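Local atomic coordinates of Cyp101j2 (Sphingobium yanoikuyae, PDB entry 5KYO), a protein that acts as a haem-dependent cytochrome P450 monooxygenase and probably hydroxylates the monoterpene ether 1,8-cineole. Residues Ser89-Thr94 with Gln327-Val332; Asn38-Arg43 with Gly82-Leu87; Phe45-Tyr50 with Arg64-Gln69; Val347-Ala352 with Asp356-Arg361; Arg131-Leu136 with Glu261-Gln266. All coordinates share one frame; numbering follows the deposited sequence.

Contact 1: Ser89-Thr94 with Gln327-Val332; sequences SDLAET and QEFEGV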
# COMPACT_ATOMS: atom_id res chain seq x y z
N SER A 89 -2.14 15.72 10.51
CA SER A 89 -3.21 14.85 10.01
C SER A 89 -4.16 15.56 9.05
O SER A 89 -4.32 15.16 7.89
CB SER A 89 -4.00 14.25 11.17
OG SER A 89 -5.16 13.58 10.70
N ASP A 90 -4.80 16.62 9.54
CA ASP A 90 -5.81 17.33 8.76
C ASP A 90 -5.23 17.83 7.44
O ASP A 90 -5.87 17.78 6.40
CB ASP A 90 -6.40 18.49 9.57
CG ASP A 90 -7.22 18.01 10.75
OD1 ASP A 90 -8.36 17.55 10.53
OD2 ASP A 90 -6.73 18.08 11.89
N LEU A 91 -3.99 18.31 7.51
CA LEU A 91 -3.27 18.78 6.34
C LEU A 91 -3.06 17.67 5.30
O LEU A 91 -3.39 17.82 4.12
CB LEU A 91 -1.92 19.35 6.77
CG LEU A 91 -1.19 20.10 5.66
CD1 LEU A 91 -2.02 21.27 5.17
CD2 LEU A 91 0.17 20.54 6.14
N ALA A 92 -2.49 16.55 5.75
CA ALA A 92 -2.27 15.38 4.91
C ALA A 92 -3.53 14.93 4.18
O ALA A 92 -3.51 14.67 2.97
CB ALA A 92 -1.71 14.23 5.76
N GLU A 93 -4.65 14.87 4.90
CA GLU A 93 -5.91 14.42 4.30
C GLU A 93 -6.45 15.41 3.28
O GLU A 93 -7.13 15.03 2.32
CB GLU A 93 -6.97 14.17 5.37
CG GLU A 93 -6.67 12.95 6.25
CD GLU A 93 -7.84 12.55 7.13
OE1 GLU A 93 -8.63 13.44 7.51
OE2 GLU A 93 -7.98 11.35 7.43
N THR A 94 -6.16 16.69 3.51
CA THR A 94 -6.53 17.75 2.57
C THR A 94 -5.76 17.62 1.26
O THR A 94 -6.36 17.62 0.19
CB THR A 94 -6.27 19.16 3.16
OG1 THR A 94 -7.23 19.43 4.20
CG2 THR A 94 -6.38 20.23 2.08
N GLN A 327 -0.27 28.62 -5.89
CA GLN A 327 -1.28 28.63 -4.84
C GLN A 327 -0.75 29.04 -3.47
O GLN A 327 0.29 28.56 -3.01
CB GLN A 327 -1.95 27.26 -4.72
CG GLN A 327 -2.88 26.91 -5.86
CD GLN A 327 -3.48 25.52 -5.71
OE1 GLN A 327 -3.30 24.87 -4.68
NE2 GLN A 327 -4.18 25.07 -6.74
N GLU A 328 -1.49 29.93 -2.82
CA GLU A 328 -1.25 30.25 -1.43
C GLU A 328 -1.77 29.09 -0.59
O GLU A 328 -2.96 28.78 -0.61
CB GLU A 328 -1.93 31.56 -1.03
N PHE A 329 -0.87 28.46 0.14
CA PHE A 329 -1.21 27.33 0.99
C PHE A 329 -0.25 27.30 2.17
O PHE A 329 0.96 27.40 1.99
CB PHE A 329 -1.15 26.03 0.20
CG PHE A 329 -1.78 24.84 0.90
CD1 PHE A 329 -3.15 24.76 1.07
CD2 PHE A 329 -0.99 23.80 1.36
CE1 PHE A 329 -3.72 23.67 1.70
CE2 PHE A 329 -1.56 22.71 1.99
CZ PHE A 329 -2.92 22.65 2.16
N GLU A 330 -0.81 27.19 3.37
CA GLU A 330 -0.04 27.04 4.61
C GLU A 330 1.01 28.14 4.81
O GLU A 330 2.08 27.89 5.37
CB GLU A 330 0.64 25.67 4.64
CG GLU A 330 -0.34 24.52 4.90
CD GLU A 330 -0.95 24.59 6.29
OE1 GLU A 330 -0.20 24.46 7.28
OE2 GLU A 330 -2.18 24.78 6.39
N GLY A 331 0.68 29.35 4.36
CA GLY A 331 1.53 30.51 4.60
C GLY A 331 2.74 30.59 3.69
O GLY A 331 3.62 31.42 3.88
N VAL A 332 2.78 29.71 2.70
CA VAL A 332 3.83 29.79 1.69
C VAL A 332 3.23 29.84 0.30
O VAL A 332 2.02 29.66 0.13
CB VAL A 332 4.81 28.59 1.77
CG1 VAL A 332 5.53 28.58 3.09
CG2 VAL A 332 4.08 27.26 1.53

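Contact 2: Asn38-Arg43 with Gly82-Leu87; sequences NVPADR and GHWVAL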
# COMPACT_ATOMS: atom_id res chain seq x y z
N ASN A 38 10.71 30.11 -3.38
CA ASN A 38 9.41 30.06 -2.73
C ASN A 38 9.51 29.26 -1.44
O ASN A 38 8.51 29.03 -0.75
CB ASN A 38 8.35 29.48 -3.66
CG ASN A 38 8.58 28.03 -3.98
OD1 ASN A 38 9.67 27.62 -4.39
ND2 ASN A 38 7.54 27.22 -3.80
N VAL A 39 10.72 28.84 -1.09
CA VAL A 39 10.92 28.05 0.12
C VAL A 39 11.64 28.84 1.21
O VAL A 39 12.85 29.01 1.15
CB VAL A 39 11.74 26.77 -0.18
CG1 VAL A 39 11.94 25.95 1.08
CG2 VAL A 39 11.05 25.94 -1.26
N PRO A 40 10.89 29.35 2.20
CA PRO A 40 11.57 29.90 3.39
C PRO A 40 12.50 28.87 4.01
O PRO A 40 12.13 27.70 4.14
CB PRO A 40 10.41 30.24 4.34
CG PRO A 40 9.23 29.49 3.80
CD PRO A 40 9.43 29.44 2.32
N ALA A 41 13.70 29.29 4.39
CA ALA A 41 14.68 28.38 4.98
C ALA A 41 14.22 27.93 6.37
O ALA A 41 14.77 27.01 6.95
CB ALA A 41 16.04 29.05 5.06
N ASP A 42 13.19 28.60 6.88
CA ASP A 42 12.57 28.23 8.14
C ASP A 42 11.80 26.90 8.01
O ASP A 42 11.51 26.25 9.01
CB ASP A 42 11.62 29.34 8.61
CG ASP A 42 11.16 29.15 10.04
OD1 ASP A 42 11.83 28.40 10.79
OD2 ASP A 42 10.14 29.77 10.43
N ARG A 43 11.48 26.51 6.78
CA ARG A 43 10.73 25.28 6.56
C ARG A 43 11.58 24.15 5.98
O ARG A 43 11.05 23.12 5.56
CB ARG A 43 9.54 25.55 5.64
CG ARG A 43 8.64 26.66 6.17
CD ARG A 43 7.18 26.34 5.96
NE ARG A 43 6.32 27.45 6.35
CZ ARG A 43 4.99 27.40 6.35
NH1 ARG A 43 4.38 26.28 5.99
NH2 ARG A 43 4.27 28.45 6.73
N GLY A 82 13.43 17.90 -4.46
CA GLY A 82 12.94 18.99 -3.64
C GLY A 82 11.42 18.96 -3.57
O GLY A 82 10.76 19.06 -4.60
N HIS A 83 10.87 18.82 -2.37
CA HIS A 83 9.41 18.73 -2.26
C HIS A 83 8.89 19.03 -0.87
O HIS A 83 9.59 18.87 0.12
CB HIS A 83 8.92 17.34 -2.72
CG HIS A 83 9.39 16.21 -1.85
ND1 HIS A 83 8.67 15.77 -0.76
CD2 HIS A 83 10.49 15.43 -1.92
CE1 HIS A 83 9.31 14.75 -0.20
NE2 HIS A 83 10.42 14.53 -0.88
N TRP A 84 7.64 19.50 -0.82
CA TRP A 84 6.99 19.78 0.45
C TRP A 84 6.45 18.50 1.08
O TRP A 84 6.13 17.54 0.37
CB TRP A 84 5.84 20.78 0.28
CG TRP A 84 6.20 22.04 -0.44
CD1 TRP A 84 6.08 22.28 -1.78
CD2 TRP A 84 6.69 23.25 0.15
NE1 TRP A 84 6.48 23.57 -2.06
CE2 TRP A 84 6.86 24.18 -0.90
CE3 TRP A 84 7.00 23.63 1.46
CZ2 TRP A 84 7.34 25.48 -0.67
CZ3 TRP A 84 7.48 24.92 1.68
CH2 TRP A 84 7.65 25.83 0.62
N VAL A 85 6.34 18.50 2.40
CA VAL A 85 5.80 17.36 3.13
C VAL A 85 4.76 17.81 4.16
O VAL A 85 5.05 18.63 5.04
CB VAL A 85 6.90 16.55 3.85
CG1 VAL A 85 6.31 15.26 4.46
CG2 VAL A 85 8.06 16.20 2.92
N ALA A 86 3.54 17.28 4.03
CA ALA A 86 2.50 17.54 5.02
C ALA A 86 2.74 16.67 6.25
O ALA A 86 2.79 15.43 6.15
CB ALA A 86 1.13 17.29 4.45
N LEU A 87 2.91 17.33 7.40
CA LEU A 87 3.31 16.65 8.63
C LEU A 87 2.26 16.66 9.74
O LEU A 87 2.55 16.31 10.89
CB LEU A 87 4.61 17.26 9.15
CG LEU A 87 5.82 16.95 8.24
CD1 LEU A 87 7.07 17.61 8.75
CD2 LEU A 87 6.03 15.44 8.14

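Contact 3: Phe45-Tyr50 with Arg64-Gln69; sequences FDFDIY and REIMRQ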
# COMPACT_ATOMS: atom_id res chain seq x y z
N PHE A 45 14.11 20.95 6.07
CA PHE A 45 14.38 19.80 6.94
C PHE A 45 14.92 18.62 6.12
O PHE A 45 14.77 18.58 4.90
CB PHE A 45 13.10 19.46 7.75
CG PHE A 45 12.09 18.61 7.03
CD1 PHE A 45 11.56 17.46 7.63
CD2 PHE A 45 11.68 18.93 5.75
CE1 PHE A 45 10.62 16.70 6.99
CE2 PHE A 45 10.75 18.17 5.11
CZ PHE A 45 10.22 17.05 5.72
N ASP A 46 15.63 17.72 6.80
CA ASP A 46 16.46 16.70 6.14
C ASP A 46 15.72 15.38 6.01
O ASP A 46 15.92 14.44 6.79
CB ASP A 46 17.77 16.53 6.93
CG ASP A 46 18.74 15.55 6.27
OD1 ASP A 46 18.48 15.10 5.13
OD2 ASP A 46 19.78 15.23 6.89
N PHE A 47 14.87 15.29 4.98
CA PHE A 47 13.95 14.17 4.87
C PHE A 47 14.16 13.40 3.57
O PHE A 47 14.09 13.97 2.48
CB PHE A 47 12.53 14.69 4.96
CG PHE A 47 11.49 13.60 5.00
CD1 PHE A 47 11.22 12.90 6.18
CD2 PHE A 47 10.80 13.26 3.84
CE1 PHE A 47 10.29 11.89 6.19
CE2 PHE A 47 9.85 12.26 3.84
CZ PHE A 47 9.59 11.57 5.02
N ASP A 48 14.46 12.11 3.69
CA ASP A 48 14.57 11.23 2.52
C ASP A 48 13.55 10.09 2.72
O ASP A 48 13.68 9.29 3.64
CB ASP A 48 16.00 10.68 2.34
CG ASP A 48 16.25 10.10 0.95
OD1 ASP A 48 15.27 9.88 0.22
OD2 ASP A 48 17.43 9.86 0.59
N ILE A 49 12.53 10.05 1.86
CA ILE A 49 11.45 9.06 2.01
C ILE A 49 11.97 7.67 1.67
O ILE A 49 11.31 6.67 1.95
CB ILE A 49 10.25 9.42 1.10
CG1 ILE A 49 9.01 8.54 1.40
CG2 ILE A 49 10.65 9.30 -0.33
CD1 ILE A 49 8.62 8.45 2.88
N TYR A 50 13.17 7.60 1.09
CA TYR A 50 13.78 6.31 0.76
C TYR A 50 14.81 5.82 1.78
O TYR A 50 15.25 4.66 1.73
CB TYR A 50 14.39 6.39 -0.62
CG TYR A 50 13.34 6.71 -1.65
CD1 TYR A 50 12.37 5.78 -1.98
CD2 TYR A 50 13.29 7.95 -2.25
CE1 TYR A 50 11.39 6.07 -2.90
CE2 TYR A 50 12.31 8.25 -3.20
CZ TYR A 50 11.36 7.30 -3.51
OH TYR A 50 10.37 7.56 -4.44
N ARG A 64 6.87 9.94 14.14
CA ARG A 64 6.28 10.84 15.12
C ARG A 64 7.31 11.87 15.62
O ARG A 64 6.96 13.02 15.89
CB ARG A 64 5.70 10.05 16.30
CG ARG A 64 4.35 9.40 16.00
CD ARG A 64 3.97 8.39 17.07
NE ARG A 64 4.00 8.98 18.40
CZ ARG A 64 3.02 9.70 18.93
NH1 ARG A 64 1.92 9.93 18.23
NH2 ARG A 64 3.13 10.19 20.16
N GLU A 65 8.57 11.45 15.72
CA GLU A 65 9.64 12.37 16.11
C GLU A 65 9.90 13.41 15.02
O GLU A 65 10.16 14.58 15.32
CB GLU A 65 10.93 11.61 16.43
CG GLU A 65 11.15 11.39 17.92
CD GLU A 65 11.23 12.70 18.68
OE1 GLU A 65 10.29 13.01 19.45
OE2 GLU A 65 12.24 13.43 18.52
N ILE A 66 9.82 12.98 13.77
CA ILE A 66 9.94 13.91 12.64
C ILE A 66 8.83 14.94 12.70
O ILE A 66 9.08 16.15 12.55
CB ILE A 66 9.90 13.16 11.30
CG1 ILE A 66 11.16 12.31 11.14
CG2 ILE A 66 9.78 14.14 10.13
CD1 ILE A 66 11.18 11.47 9.88
N MET A 67 7.60 14.47 12.96
CA MET A 67 6.43 15.34 13.08
C MET A 67 6.56 16.31 14.25
O MET A 67 6.12 17.47 14.18
CB MET A 67 5.16 14.50 13.25
CG MET A 67 4.86 13.58 12.07
SD MET A 67 3.57 12.36 12.37
CE MET A 67 2.16 13.37 12.85
N ARG A 68 7.17 15.83 15.33
CA ARG A 68 7.25 16.59 16.58
C ARG A 68 8.33 17.68 16.51
O ARG A 68 8.18 18.75 17.11
CB ARG A 68 7.51 15.64 17.75
CG ARG A 68 7.51 16.29 19.12
CD ARG A 68 7.79 15.26 20.19
N GLN A 69 9.39 17.41 15.77
CA GLN A 69 10.51 18.36 15.66
C GLN A 69 10.27 19.46 14.61
O GLN A 69 10.97 20.47 14.60
CB GLN A 69 11.80 17.61 15.33

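Contact 4: Val347-Ala352 with Asp356-Arg361; sequences VAMDDA and DPLEFR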
# COMPACT_ATOMS: atom_id res chain seq x y z
N VAL A 347 -1.21 10.75 9.44
CA VAL A 347 -2.62 10.88 9.79
C VAL A 347 -2.94 10.17 11.11
O VAL A 347 -3.24 10.82 12.12
CB VAL A 347 -3.53 10.35 8.65
CG1 VAL A 347 -4.98 10.31 9.10
CG2 VAL A 347 -3.38 11.22 7.42
N ALA A 348 -2.85 8.84 11.13
CA ALA A 348 -3.21 8.09 12.34
C ALA A 348 -2.20 8.27 13.47
O ALA A 348 -2.51 8.00 14.62
CB ALA A 348 -3.38 6.60 12.02
N MET A 349 -0.98 8.72 13.15
CA MET A 349 0.03 8.87 14.19
C MET A 349 0.03 10.25 14.84
O MET A 349 0.78 10.48 15.80
CB MET A 349 1.42 8.58 13.63
CG MET A 349 1.61 7.15 13.19
SD MET A 349 1.53 5.99 14.57
CE MET A 349 -0.05 5.24 14.30
N ASP A 350 -0.81 11.14 14.33
CA ASP A 350 -0.93 12.49 14.90
C ASP A 350 -1.68 12.45 16.24
O ASP A 350 -2.88 12.17 16.28
CB ASP A 350 -1.65 13.42 13.92
CG ASP A 350 -1.51 14.90 14.28
OD1 ASP A 350 -1.32 15.23 15.47
OD2 ASP A 350 -1.59 15.75 13.36
N ASP A 351 -0.97 12.72 17.33
CA ASP A 351 -1.59 12.61 18.65
C ASP A 351 -2.44 13.84 19.00
O ASP A 351 -3.14 13.86 20.01
CB ASP A 351 -0.52 12.38 19.73
CG ASP A 351 0.54 13.45 19.75
OD1 ASP A 351 0.40 14.46 19.03
OD2 ASP A 351 1.53 13.28 20.50
N ALA A 352 -2.39 14.85 18.14
CA ALA A 352 -3.25 16.02 18.30
C ALA A 352 -4.65 15.72 17.77
O ALA A 352 -5.55 16.56 17.85
CB ALA A 352 -2.66 17.23 17.60
N ASP A 356 -3.03 8.16 22.08
CA ASP A 356 -1.93 7.20 22.21
C ASP A 356 -1.82 6.27 21.00
O ASP A 356 -2.04 5.06 21.11
CB ASP A 356 -2.11 6.35 23.47
CG ASP A 356 -2.23 7.19 24.73
OD1 ASP A 356 -1.54 8.23 24.82
OD2 ASP A 356 -3.02 6.82 25.62
N PRO A 357 -1.51 6.85 19.83
CA PRO A 357 -1.73 6.07 18.60
C PRO A 357 -0.73 4.93 18.40
O PRO A 357 -0.99 4.04 17.60
CB PRO A 357 -1.59 7.12 17.50
CG PRO A 357 -0.73 8.18 18.10
CD PRO A 357 -1.04 8.22 19.56
N LEU A 358 0.39 4.95 19.12
CA LEU A 358 1.36 3.88 19.03
C LEU A 358 0.91 2.66 19.80
O LEU A 358 1.47 1.57 19.64
CB LEU A 358 2.73 4.33 19.55
CG LEU A 358 3.59 5.18 18.63
CD1 LEU A 358 4.96 5.40 19.26
CD2 LEU A 358 3.74 4.55 17.24
N GLU A 359 -0.08 2.82 20.66
CA GLU A 359 -0.53 1.69 21.46
C GLU A 359 -1.47 0.82 20.64
O GLU A 359 -2.38 1.32 19.97
CB GLU A 359 -1.21 2.16 22.74
CG GLU A 359 -1.71 1.02 23.60
CD GLU A 359 -2.07 1.45 25.00
OE1 GLU A 359 -2.70 2.52 25.15
OE2 GLU A 359 -1.73 0.71 25.94
N PHE A 360 -1.24 -0.49 20.69
CA PHE A 360 -2.17 -1.41 20.06
C PHE A 360 -3.23 -1.79 21.08
O PHE A 360 -2.94 -2.45 22.08
CB PHE A 360 -1.44 -2.66 19.52
CG PHE A 360 -2.28 -3.51 18.60
CD1 PHE A 360 -3.27 -4.33 19.13
CD2 PHE A 360 -2.09 -3.49 17.23
CE1 PHE A 360 -4.06 -5.13 18.31
CE2 PHE A 360 -2.89 -4.29 16.39
CZ PHE A 360 -3.88 -5.10 16.94
N ARG A 361 -4.46 -1.35 20.84
CA ARG A 361 -5.57 -1.61 21.73
C ARG A 361 -6.76 -2.26 21.03
O ARG A 361 -7.25 -1.75 20.03
CB ARG A 361 -6.03 -0.31 22.39
CG ARG A 361 -5.17 0.11 23.58
CD ARG A 361 -5.58 1.47 24.12
NE ARG A 361 -7.02 1.68 24.06
CZ ARG A 361 -7.60 2.88 24.01
NH1 ARG A 361 -6.84 3.97 24.00
NH2 ARG A 361 -8.92 2.98 23.96

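Contact 5: Arg131-Leu136 with Glu261-Gln266; sequences RPFRSL and ENICIQ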
# COMPACT_ATOMS: atom_id res chain seq x y z
N ARG A 131 -13.56 9.85 -12.42
CA ARG A 131 -14.82 9.30 -11.92
C ARG A 131 -15.19 7.93 -12.48
O ARG A 131 -15.37 6.99 -11.71
CB ARG A 131 -15.99 10.25 -12.21
CG ARG A 131 -17.30 9.65 -11.77
CD ARG A 131 -18.45 10.64 -11.74
NE ARG A 131 -19.68 10.05 -11.19
CZ ARG A 131 -20.28 8.95 -11.63
NH1 ARG A 131 -19.81 8.28 -12.68
NH2 ARG A 131 -21.39 8.52 -11.03
N PRO A 132 -15.32 7.80 -13.82
CA PRO A 132 -15.86 6.52 -14.30
C PRO A 132 -14.91 5.37 -14.03
O PRO A 132 -15.36 4.25 -13.83
CB PRO A 132 -16.02 6.73 -15.80
CG PRO A 132 -15.74 8.21 -16.04
CD PRO A 132 -14.88 8.65 -14.94
N PHE A 133 -13.61 5.65 -14.02
CA PHE A 133 -12.63 4.61 -13.77
C PHE A 133 -12.66 4.16 -12.31
O PHE A 133 -12.59 2.96 -12.03
CB PHE A 133 -11.24 5.08 -14.16
CG PHE A 133 -11.07 5.21 -15.64
CD1 PHE A 133 -10.69 4.11 -16.40
CD2 PHE A 133 -11.30 6.42 -16.27
CE1 PHE A 133 -10.54 4.22 -17.77
CE2 PHE A 133 -11.15 6.54 -17.64
CZ PHE A 133 -10.77 5.43 -18.39
N ARG A 134 -12.79 5.13 -11.41
CA ARG A 134 -12.96 4.86 -9.98
C ARG A 134 -14.15 3.94 -9.73
O ARG A 134 -14.09 3.01 -8.92
CB ARG A 134 -13.13 6.17 -9.21
CG ARG A 134 -13.40 5.99 -7.72
CD ARG A 134 -13.91 7.29 -7.10
NE ARG A 134 -13.55 7.40 -5.69
CZ ARG A 134 -14.37 7.14 -4.68
NH1 ARG A 134 -15.61 6.75 -4.93
NH2 ARG A 134 -13.95 7.26 -3.43
N SER A 135 -15.26 4.21 -10.41
CA SER A 135 -16.43 3.34 -10.30
C SER A 135 -16.11 1.91 -10.72
O SER A 135 -16.46 0.96 -10.03
CB SER A 135 -17.59 3.88 -11.15
OG SER A 135 -18.02 5.14 -10.67
N LEU A 136 -15.41 1.79 -11.84
CA LEU A 136 -15.05 0.49 -12.41
C LEU A 136 -14.14 -0.29 -11.49
O LEU A 136 -14.33 -1.49 -11.28
CB LEU A 136 -14.37 0.68 -13.76
CG LEU A 136 -14.40 -0.49 -14.74
CD1 LEU A 136 -15.77 -0.64 -15.37
CD2 LEU A 136 -13.33 -0.29 -15.79
N GLU A 261 -5.13 -2.95 -19.93
CA GLU A 261 -3.77 -3.38 -19.60
C GLU A 261 -3.23 -2.54 -18.44
O GLU A 261 -2.65 -3.08 -17.49
CB GLU A 261 -2.84 -3.26 -20.82
CG GLU A 261 -3.07 -4.30 -21.88
CD GLU A 261 -2.69 -3.81 -23.27
OE1 GLU A 261 -2.10 -2.72 -23.41
OE2 GLU A 261 -2.99 -4.55 -24.23
N ASN A 262 -3.42 -1.22 -18.54
CA ASN A 262 -2.96 -0.29 -17.51
C ASN A 262 -3.58 -0.66 -16.17
O ASN A 262 -2.89 -0.71 -15.15
CB ASN A 262 -3.31 1.16 -17.89
CG ASN A 262 -2.36 1.72 -18.94
OD1 ASN A 262 -1.51 1.00 -19.46
ND2 ASN A 262 -2.50 3.00 -19.24
N ILE A 263 -4.88 -0.95 -16.18
CA ILE A 263 -5.59 -1.27 -14.95
C ILE A 263 -5.12 -2.59 -14.34
O ILE A 263 -4.89 -2.66 -13.11
CB ILE A 263 -7.11 -1.32 -15.18
CG1 ILE A 263 -7.65 0.06 -15.52
CG2 ILE A 263 -7.81 -1.86 -13.94
CD1 ILE A 263 -9.12 0.08 -15.83
N CYS A 264 -4.97 -3.63 -15.16
CA CYS A 264 -4.40 -4.90 -14.71
C CYS A 264 -3.06 -4.73 -13.98
O CYS A 264 -2.86 -5.31 -12.89
CB CYS A 264 -4.21 -5.87 -15.87
SG CYS A 264 -5.75 -6.61 -16.46
N ILE A 265 -2.14 -3.96 -14.57
CA ILE A 265 -0.82 -3.71 -13.97
C ILE A 265 -0.96 -2.97 -12.65
O ILE A 265 -0.33 -3.31 -11.63
CB ILE A 265 0.10 -2.87 -14.91
CG1 ILE A 265 0.42 -3.63 -16.20
CG2 ILE A 265 1.39 -2.44 -14.16
CD1 ILE A 265 1.04 -2.74 -17.34
N GLN A 266 -1.78 -1.93 -12.68
CA GLN A 266 -1.97 -1.10 -11.49
C GLN A 266 -2.62 -1.90 -10.36
O GLN A 266 -2.27 -1.72 -9.20
CB GLN A 266 -2.80 0.14 -11.84
CG GLN A 266 -2.08 1.10 -12.79
CD GLN A 266 -3.04 2.02 -13.54
OE1 GLN A 266 -4.19 1.67 -13.78
NE2 GLN A 266 -2.55 3.19 -13.92

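Contact 1: Ser89-Thr94 with Gln327-Val332
Leu-91 carries the apolar part of this contact: its CD1 stands 3.4 Å from CZ of Phe-329, obliquely to the ring, and the two side chains run past each other in opposite directions. CG of Leu-91 lies anti to the backbone N (chi1 -170°), which swings the isobutyl group off helix 89-97 to the tip of the phenyl ring. One turn on, Thr-94 adds its CG2 at 4.2 Å from the same CZ.

In the second kind of interaction, CG and the carboxylate end of Glu-330 lie against the Leu-91 methyls. Glu-330 is bent at chi2 (-66°), and its CD lies 3.7 Å from CD1 of Leu-91. Replacing Glu-330 by a glycine would probably leave that methyl less well covered.

Hydrogen bonds organise each side separately. Asp-90 O accepts from both N and OG1 of Thr-94, reached from opposite faces of its carbonyl plane, and Phe-329 and Val-332 close a type I' turn through a reciprocal backbone pair. Phe-102 meets Phe-329 edge-to-face.

The chemistry is thus mainly dispersive: a two-stranded hairpin is docked against a helix by an aromatic tip, methyl groups and the bent chain of Glu-330, while polar bonds shape the turn and helix themselves.

Contact 2: Asn38-Arg43 with Gly82-Leu87
Asn-38 begins the contact by bringing ND2 to the benzo edge of Trp-84, 3.6 Å from CZ2 and near the indole plane, with amide and ring planes 78° apart. Its chi1 of 67° sets CG between the backbone N and the carbonyl carbon, and from there the amide turns ND2 to the indole edge. ND2 is spent elsewhere, on Leu-333 O and Asp-338 OD2, and that same carboxylate oxygen accepts from Trp-84 NE1. The backbone O of Asn-38 also sits at the indole rim, in its plane, 3.6 Å from CH2 of Trp-84.

Val-39 follows with CG2 obliquely placed 3.8 Å from Trp-84 CZ2, its side chain sliding past the indole in the opposite direction. Pro-40 adds a looser touch at the ring edge, CD lying 4.4 Å from CH2 of Trp-84. Farther along, Arg-43 N bonds to Pro-40 O at 3.0 Å, bending the backbone into a turn.

A leucine in place of Trp-84 would probably open a gap beside Val-39 and Asn-38 and deprive Asp-338 of its indole donor.

The loop therefore meets strand 83-86 with amide, carbonyl and Pro-40 CD at the indole edge and Val-39 oblique to it; sharing Asp-338 OD2 probably fixes the rotation of the Asn-38 and Trp-84 groups.

Contact 3: Phe45-Tyr50 with Arg64-Gln69
Ile-66 meets the rings of Phe-45 and Phe-47 in an apolar contact that joins the N-terminal loop to helix 59-69, probably the A helix of the P450 fold. The evidence is that each branch of the isoleucine has its own ring. CD1 lies in the plane of the Phe-47 ring at its edge, 3.8 Å from CE1, and CG2 is near the plane of the Phe-45 ring, 4.1 Å from its CE1. Both aromatic side chains cross the isoleucine at about a right angle. In Ile-66, CG1 is anti to the carbonyl carbon (chi1 -68°) and CG2 anti to the backbone N, a fork that spreads the two methyl ends toward different rings.

The rings are set by their own neighbours. CB of Phe-47 stands 3.3 Å above one face of the Phe-45 ring, offset toward its rim, and Val-85 of strand 83-86 touches both phenylalanines. Beyond Phe-47 the loop turns: Tyr-50 N donates to Asp-48 OD1 at 3.2 Å from above the carboxylate plane, an Asx turn, and Asn-80 ND2 uses that oxygen too.

Across the interface itself only hydrocarbon meets hydrocarbon, so the loop is held to the helix by shape and dispersion, while polar bonds such as the Asx turn at Asp-48 shape the loop itself.

Contact 4: Val347-Ala352 with Asp356-Arg361
Pro-357 packs against the backbone carbonyls of Ala-348 and Met-349: its CB lies 3.1 Å from Ala-348 O, a tight carbon-to-oxygen approach, and its CG is 3.6 Å from Met-349 O. On the other flank, CB of Asp-351 reaches CD of the proline at 4.2 Å. The Met-349 side chain crosses Pro-357 obliquely, its CE beside the CB corner of the ring. Bends at chi2 (-66°) and chi3 (107°) curl its thioether back, so that CE comes within 4.0 Å of Pro-357 CB while SD stands 3.8 Å from Leu-358 CD2, the methionine and leucine chains crossing at about a right angle.

The next shell fixes both backbones. Asp-350 points away from the proline, and its OD1 takes the N-H of Ala-352 at 2.9 Å, on the anti side and 29° out of the carboxylate plane, forming an Asx turn; its OD2 is held by Ser-89 N. In the other segment, a type I turn from Asp-356 to Glu-359 is closed by Glu-359 N on Asp-356 O at 3.0 Å.

Farther out, Pro-357 O accepts from Arg-312 and Arg-361 N donates to Glu-309, residues spaced as in the P450 ExxR motif, while Arg-364 grips the carbonyls of Asp-356 and Glu-359. This is consistent with 356-361 belonging to the meander of the family.

The chemistry of the contact suggests a well-fixed join: a proline ring, which has no N-H to offer, fills the space beside two carbonyl oxygens, and Asp-350, Glu-309, Arg-312 and Arg-364 bond to backbone atoms around it.

Contact 5: Arg131-Leu136 with Glu261-Gln266
Ile-263 reaches from helix 257-270 to helix 131-140, and its side chain can be traced outward atom by atom. CB points toward the other helix but is still 6.3 Å from the nearer methyl, CD2 of Leu-136. CG2 branches aside, 6.0 Å from that same Leu-136 CD2, and makes no contact with 131-136. CG1 takes the lead: it is anti to the carbonyl carbon (chi1 -67°), yet still 5.1 Å from CD1 of Phe-133, and the extended chi2 of 177° carries the chain straight on. At the tip, CD1 alone makes contact, lying 4.2 Å from CD2 of Leu-136 and 4.4 Å from CD1 of Phe-133, where it meets the edge of the phenyl ring near its plane. The methyl thus lodges between the leucine and the ring.

These separations make a light contact, consistent with CA atoms of Phe-133 and Ile-263 that come no closer than 9.2 Å. Met-245 touches both Leu-136 and Ile-263 from helix 241-246. One turn beyond Ile-263, Gln-266 touches the haem, and on the same helix Glu-261 forms salt bridges with Arg-223 and Arg-227.

By their order in the chain and their place beside the cofactor, the two helices probably correspond to the C-helix and the N-terminal half of the long I-helix, and the arrangement belongs to the haem-flanking helical core of the cytochrome P450 fold.

In the fold
From the N terminus, contact 2 closes the first loop, bringing 38-43 onto strand 83-86, and contact 3 is nested within it, tying 45-50 to helix 59-69; Val-85 packing on Phe-45 and Phe-47 joins the two. Contact 1 opens next and spans 233 residues, linking helix 89-97 to the hairpin at 327-332. It touches contact 2 through Arg-43 NH2 and Glu-330 O. Nested inside this long loop, contact 5 joins helix 131-140 to helix 257-270, across the chain's centre from contacts 3 and 4. Contact 4 follows in series, joining 347-352 to the loop 356-361, yet meets contact 1 through Ser-89 and Asp-350 and contact 3 through Arg-64. No loops cross.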